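Local coordinates for protein peptidase (Yersinia bercovieri, PDB 5NYW) that is of unknown function but belongs to the Ntn-hydrolase proteasome family as an ancestral beta-subunit (Anbu) and assembles with further copies of itself, at residues Q56-L61 / F110-L115; Q63-D68 / G88-E93. All coordinates share one frame; numbering follows the deposited sequence.

Contact 1 (Q56-L61 / F110-L115); sequences QSIVSL and FNCNLL. Unlike the reference sequence in segment 110-115: Cys112 (reference Gly).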
# COMPACT_ATOMS: atom_id res chain seq x y z
N GLN L 56 -2.76 34.04 -10.28
CA GLN L 56 -3.03 35.14 -9.36
C GLN L 56 -2.73 34.73 -7.92
O GLN L 56 -2.17 35.54 -7.17
CB GLN L 56 -4.49 35.62 -9.43
CG GLN L 56 -4.80 36.77 -10.37
CD GLN L 56 -6.22 37.29 -10.14
OE1 GLN L 56 -7.01 36.64 -9.48
NE2 GLN L 56 -6.52 38.48 -10.65
N SER L 57 -3.07 33.50 -7.53
CA SER L 57 -2.76 33.04 -6.17
C SER L 57 -1.27 32.96 -5.98
O SER L 57 -0.75 33.38 -4.95
CB SER L 57 -3.40 31.68 -5.85
OG SER L 57 -4.70 31.81 -5.28
N ILE L 58 -0.57 32.45 -6.99
CA ILE L 58 0.88 32.34 -6.94
C ILE L 58 1.49 33.72 -6.71
O ILE L 58 2.23 33.93 -5.75
CB ILE L 58 1.44 31.70 -8.24
CG1 ILE L 58 1.00 30.24 -8.32
CG2 ILE L 58 2.95 31.78 -8.29
CD1 ILE L 58 1.23 29.62 -9.65
N VAL L 59 1.12 34.67 -7.56
CA VAL L 59 1.61 36.03 -7.41
C VAL L 59 1.18 36.65 -6.07
O VAL L 59 1.99 37.24 -5.36
CB VAL L 59 1.12 36.92 -8.56
CG1 VAL L 59 1.38 38.39 -8.26
CG2 VAL L 59 1.80 36.51 -9.87
N SER L 60 -0.08 36.45 -5.67
CA SER L 60 -0.54 37.03 -4.42
C SER L 60 0.23 36.44 -3.23
O SER L 60 0.62 37.19 -2.34
CB SER L 60 -2.05 36.80 -4.24
OG SER L 60 -2.81 37.69 -5.04
N LEU L 61 0.46 35.13 -3.23
CA LEU L 61 1.21 34.48 -2.15
C LEU L 61 2.67 34.96 -2.10
O LEU L 61 3.23 35.12 -1.03
CB LEU L 61 1.16 32.94 -2.27
CG LEU L 61 -0.11 32.18 -1.83
CD1 LEU L 61 0.06 30.69 -2.07
CD2 LEU L 61 -0.49 32.44 -0.38
N PHE L 110 -6.08 23.18 -13.57
CA PHE L 110 -5.47 24.21 -12.73
C PHE L 110 -4.04 24.54 -13.12
O PHE L 110 -3.31 25.16 -12.34
CB PHE L 110 -5.54 23.77 -11.27
CG PHE L 110 -6.91 23.38 -10.83
CD1 PHE L 110 -7.80 24.34 -10.35
CD2 PHE L 110 -7.32 22.06 -10.91
CE1 PHE L 110 -9.08 23.98 -9.95
CE2 PHE L 110 -8.59 21.69 -10.51
CZ PHE L 110 -9.48 22.66 -10.04
N ASN L 111 -3.61 24.10 -14.29
CA ASN L 111 -2.21 24.28 -14.70
C ASN L 111 -1.83 25.68 -15.18
O ASN L 111 -2.64 26.43 -15.75
CB ASN L 111 -1.85 23.24 -15.76
CG ASN L 111 -1.59 21.87 -15.15
OD1 ASN L 111 -1.70 21.68 -13.93
ND2 ASN L 111 -1.26 20.90 -15.99
N CYS L 112 -0.58 26.03 -14.91
CA CYS L 112 0.02 27.29 -15.32
C CYS L 112 1.47 27.16 -15.79
O CYS L 112 2.17 26.21 -15.45
CB CYS L 112 -0.04 28.27 -14.15
SG CYS L 112 1.00 27.74 -12.70
N ASN L 113 1.90 28.12 -16.58
CA ASN L 113 3.30 28.27 -16.93
C ASN L 113 3.69 29.69 -16.54
O ASN L 113 2.86 30.61 -16.64
CB ASN L 113 3.57 28.01 -18.42
CG ASN L 113 3.67 26.53 -18.75
OD1 ASN L 113 4.77 25.98 -18.83
ND2 ASN L 113 2.53 25.88 -18.96
N LEU L 114 4.92 29.84 -16.07
CA LEU L 114 5.43 31.15 -15.68
C LEU L 114 6.78 31.43 -16.31
O LEU L 114 7.54 30.50 -16.59
CB LEU L 114 5.54 31.25 -14.16
CG LEU L 114 4.27 30.98 -13.37
CD1 LEU L 114 4.57 31.05 -11.91
CD2 LEU L 114 3.26 32.01 -13.72
N LEU L 115 7.07 32.71 -16.52
CA LEU L 115 8.42 33.15 -16.85
C LEU L 115 8.95 34.02 -15.70
O LEU L 115 8.22 34.83 -15.11
CB LEU L 115 8.46 33.91 -18.18
CG LEU L 115 8.08 33.09 -19.42
CD1 LEU L 115 8.33 33.88 -20.68
CD2 LEU L 115 8.81 31.76 -19.48

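Contact 2 (Q63-D68 / G88-E93); sequences QRRCLD and GETVRE. With SO4 (sulfate ion), chain B.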
# COMPACT_ATOMS: atom_id res chain seq x y z
N GLN L 63 3.82 37.90 -3.15
CA GLN L 63 3.77 39.31 -2.75
C GLN L 63 3.57 39.44 -1.25
O GLN L 63 4.19 40.28 -0.60
CB GLN L 63 2.63 40.01 -3.48
CG GLN L 63 2.87 40.24 -4.96
CD GLN L 63 1.62 40.71 -5.66
OE1 GLN L 63 0.51 40.47 -5.20
NE2 GLN L 63 1.79 41.35 -6.82
N ARG L 64 2.69 38.62 -0.71
CA ARG L 64 2.39 38.64 0.72
C ARG L 64 3.58 38.19 1.56
O ARG L 64 3.90 38.78 2.59
CB ARG L 64 1.16 37.76 1.02
CG ARG L 64 -0.02 38.47 1.68
CD ARG L 64 0.31 38.90 3.09
NE ARG L 64 1.31 38.03 3.72
CZ ARG L 64 1.90 38.25 4.89
NH1 ARG L 64 2.80 37.40 5.35
NH2 ARG L 64 1.58 39.33 5.60
N ARG L 65 4.27 37.15 1.09
CA ARG L 65 5.39 36.59 1.82
C ARG L 65 6.65 37.47 1.77
O ARG L 65 7.56 37.30 2.58
CB ARG L 65 5.67 35.19 1.30
CG ARG L 65 4.62 34.20 1.75
CD ARG L 65 4.67 32.89 0.98
NE ARG L 65 3.57 32.01 1.38
CZ ARG L 65 3.25 30.88 0.76
NH1 ARG L 65 3.95 30.47 -0.29
NH2 ARG L 65 2.24 30.17 1.20
N CYS L 66 6.71 38.38 0.81
CA CYS L 66 7.80 39.35 0.74
C CYS L 66 7.79 40.35 1.90
O CYS L 66 8.79 41.02 2.17
CB CYS L 66 7.75 40.11 -0.59
SG CYS L 66 8.55 39.24 -1.95
N LEU L 67 6.63 40.49 2.55
CA LEU L 67 6.50 41.39 3.70
C LEU L 67 6.86 40.70 5.01
O LEU L 67 6.89 41.34 6.06
CB LEU L 67 5.08 41.95 3.79
CG LEU L 67 4.63 42.81 2.61
CD1 LEU L 67 3.18 43.23 2.81
CD2 LEU L 67 5.53 44.01 2.48
N ASP L 68 7.12 39.40 4.93
CA ASP L 68 7.49 38.57 6.09
C ASP L 68 8.95 38.15 5.98
O ASP L 68 9.28 37.24 5.23
CB ASP L 68 6.57 37.34 6.15
CG ASP L 68 6.88 36.42 7.32
OD1 ASP L 68 7.72 36.78 8.17
OD2 ASP L 68 6.26 35.34 7.40
N GLY L 88 8.61 27.43 -8.09
CA GLY L 88 8.21 26.06 -8.29
C GLY L 88 7.44 25.51 -7.10
O GLY L 88 6.44 24.82 -7.28
N GLU L 89 7.92 25.84 -5.89
CA GLU L 89 7.27 25.42 -4.66
C GLU L 89 5.90 26.09 -4.53
O GLU L 89 4.93 25.45 -4.10
CB GLU L 89 8.14 25.75 -3.43
CG GLU L 89 9.41 24.92 -3.36
CD GLU L 89 10.39 25.41 -2.31
OE1 GLU L 89 10.08 26.41 -1.63
OE2 GLU L 89 11.49 24.82 -2.20
N THR L 90 5.83 27.37 -4.90
CA THR L 90 4.58 28.11 -4.79
C THR L 90 3.58 27.61 -5.85
O THR L 90 2.37 27.63 -5.63
CB THR L 90 4.79 29.62 -4.94
OG1 THR L 90 5.95 30.03 -4.20
CG2 THR L 90 3.57 30.39 -4.45
N VAL L 91 4.09 27.22 -7.03
CA VAL L 91 3.25 26.59 -8.05
C VAL L 91 2.61 25.28 -7.59
O VAL L 91 1.39 25.12 -7.69
CB VAL L 91 4.04 26.32 -9.34
CG1 VAL L 91 3.27 25.38 -10.23
CG2 VAL L 91 4.34 27.63 -10.07
N ARG L 92 3.41 24.36 -7.05
CA ARG L 92 2.90 23.07 -6.54
C ARG L 92 1.92 23.25 -5.37
O ARG L 92 0.91 22.56 -5.30
CB ARG L 92 4.05 22.15 -6.10
CG ARG L 92 4.83 21.51 -7.25
CD ARG L 92 5.89 20.47 -6.80
NE ARG L 92 7.03 21.03 -6.06
CZ ARG L 92 8.19 21.40 -6.63
NH1 ARG L 92 8.35 21.31 -7.96
NH2 ARG L 92 9.18 21.88 -5.89
N GLU L 93 2.23 24.19 -4.48
CA GLU L 93 1.38 24.49 -3.33
C GLU L 93 -0.03 24.91 -3.72
O GLU L 93 -1.02 24.44 -3.15
CB GLU L 93 2.00 25.61 -2.50
CG GLU L 93 1.11 26.13 -1.39
CD GLU L 93 1.67 27.38 -0.73
OE1 GLU L 93 1.01 27.93 0.17
OE2 GLU L 93 2.76 27.85 -1.13
S SO4 B . 2.17 32.52 4.97
O1 SO4 B . 2.99 31.32 4.78
O2 SO4 B . 3.04 33.70 5.05
O3 SO4 B . 1.24 32.69 3.84
O4 SO4 B . 1.42 32.36 6.21
O HOH W 1 6.06 31.18 -1.73

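Contact 1 (Q56-L61 / F110-L115)
Ile58 reaches from helix 52-65 to strand 112-120 with both branches, laying CD1 on the sulfur of Cys112 and CG2 on a methyl of Leu114. The closer touch is Ile58 CD1 to Cys112 SG, 3.6 Å; Ile58 CG2 and Leu114 CD1 follow at 4.0 Å, the two side chains meeting tip to tip. The fork of the isoleucine explains this double reach. CG2 stands opposite the backbone N and takes one neighbour, while CG1 lies beside that N and is prolonged by an extended second torsion (chi2 168°), which carries CD1 out to the other. On the strand, Cys112 and Leu114 are two apart in an extended run, and both send their CB toward the helix; the intervening Asn113 belongs to the other side of the strand, where Ile148 of strand 145-149 touches it.

Here an outer helix layer rests on one of the two sheets of the alpha-beta-beta-alpha sandwich of Ntn hydrolases, the five-stranded antiparallel one. Cys112 stands where the reference sequence has glycine; here its sulfur supplies the surface that Ile58 CD1 touches, and Leu114 adds a branched apolar end suited to this buried place. The CA atoms of Ile58 and Cys112 remain 9.8 Å apart, so the reach comes mostly from the isoleucine, whose CD1 extends to the short cysteine. All three touching residues are buried. Thr55 on the same helix also packs on Cys112 and Leu114. On other faces of the helix, Gln56 and Ser57 hydrogen-bond to Glu138 and Tyr81 of a neighbouring subunit.

Contact 2 (Q63-D68 / G88-E93)
Segment 63-68 starts in helix 52-65 and includes a type I turn from Arg65 to Asp68, whereas segment 88-93 is helical throughout, within helix 80-98. The backbones stay well apart, with the CA atoms of Arg65 and Thr90 10.8 Å from each other, so long polar side chains have to make the join.

Arg65 and Glu93 reach across to each other and meet end-on. The arginine chain runs straight out to NE, and its NH1 and NH2 each take one carboxylate oxygen: NH1 to Glu93 OE2 at 3.0 Å and NH2 to Glu93 OE1 at 2.8 Å, both with N-H...O angles of 160°. Each oxygen uses its syn lone pair, and the two planes are only 10° apart, making a nearly flat bidentate salt bridge that fixes the rotation of both groups. Glu93 reaches it by starting opposite its backbone N (chi1 172°) and staying straight beyond CG.

This end-on salt bridge joins the two helices that cover one side of the sheet in this proteasome-type fold. A water in the guanidinium plane continues the edge, accepting from Arg65 NH1 at 2.7 Å and donating to Thr90 OG1 at 2.7 Å; that hydroxyl is also bonded to the carbonyl of Leu86, one turn back. Threonine suits the place because OG1 serves both the water and its own helix; CG2 makes only a loose contact, 4.2 Å from Arg65 NH1. At another part of the guanidinium edge, Arg65 NE makes a weak hydrogen bond of 3.5 Å to O3 of a sulfate ion, probably carried over from crystallisation. Arg64 NH1 comes within 3.7 Å of sulfate O2, and the two arginines would together favour an anion here.

From the N terminus, the chain first forms strands of both sheets and then enters helix 52-65, which supplies the first segment of contact 1, 56-61, and the start of that of contact 2, 63-68. After a connection it returns as helix 80-98, where 88-93 closes the shorter loop of contact 2. Strand 112-120 comes next, and 110-115 closes the longer loop of contact 1, with the whole of contact 2 enclosed in it. The contact centres are about 10 Å apart. Val91 bridges them by packing on Ile58 and Leu114, and Leu61 lies against Glu93, so the two helices, side by side, are tied to each other and to the five-stranded sheet beneath them.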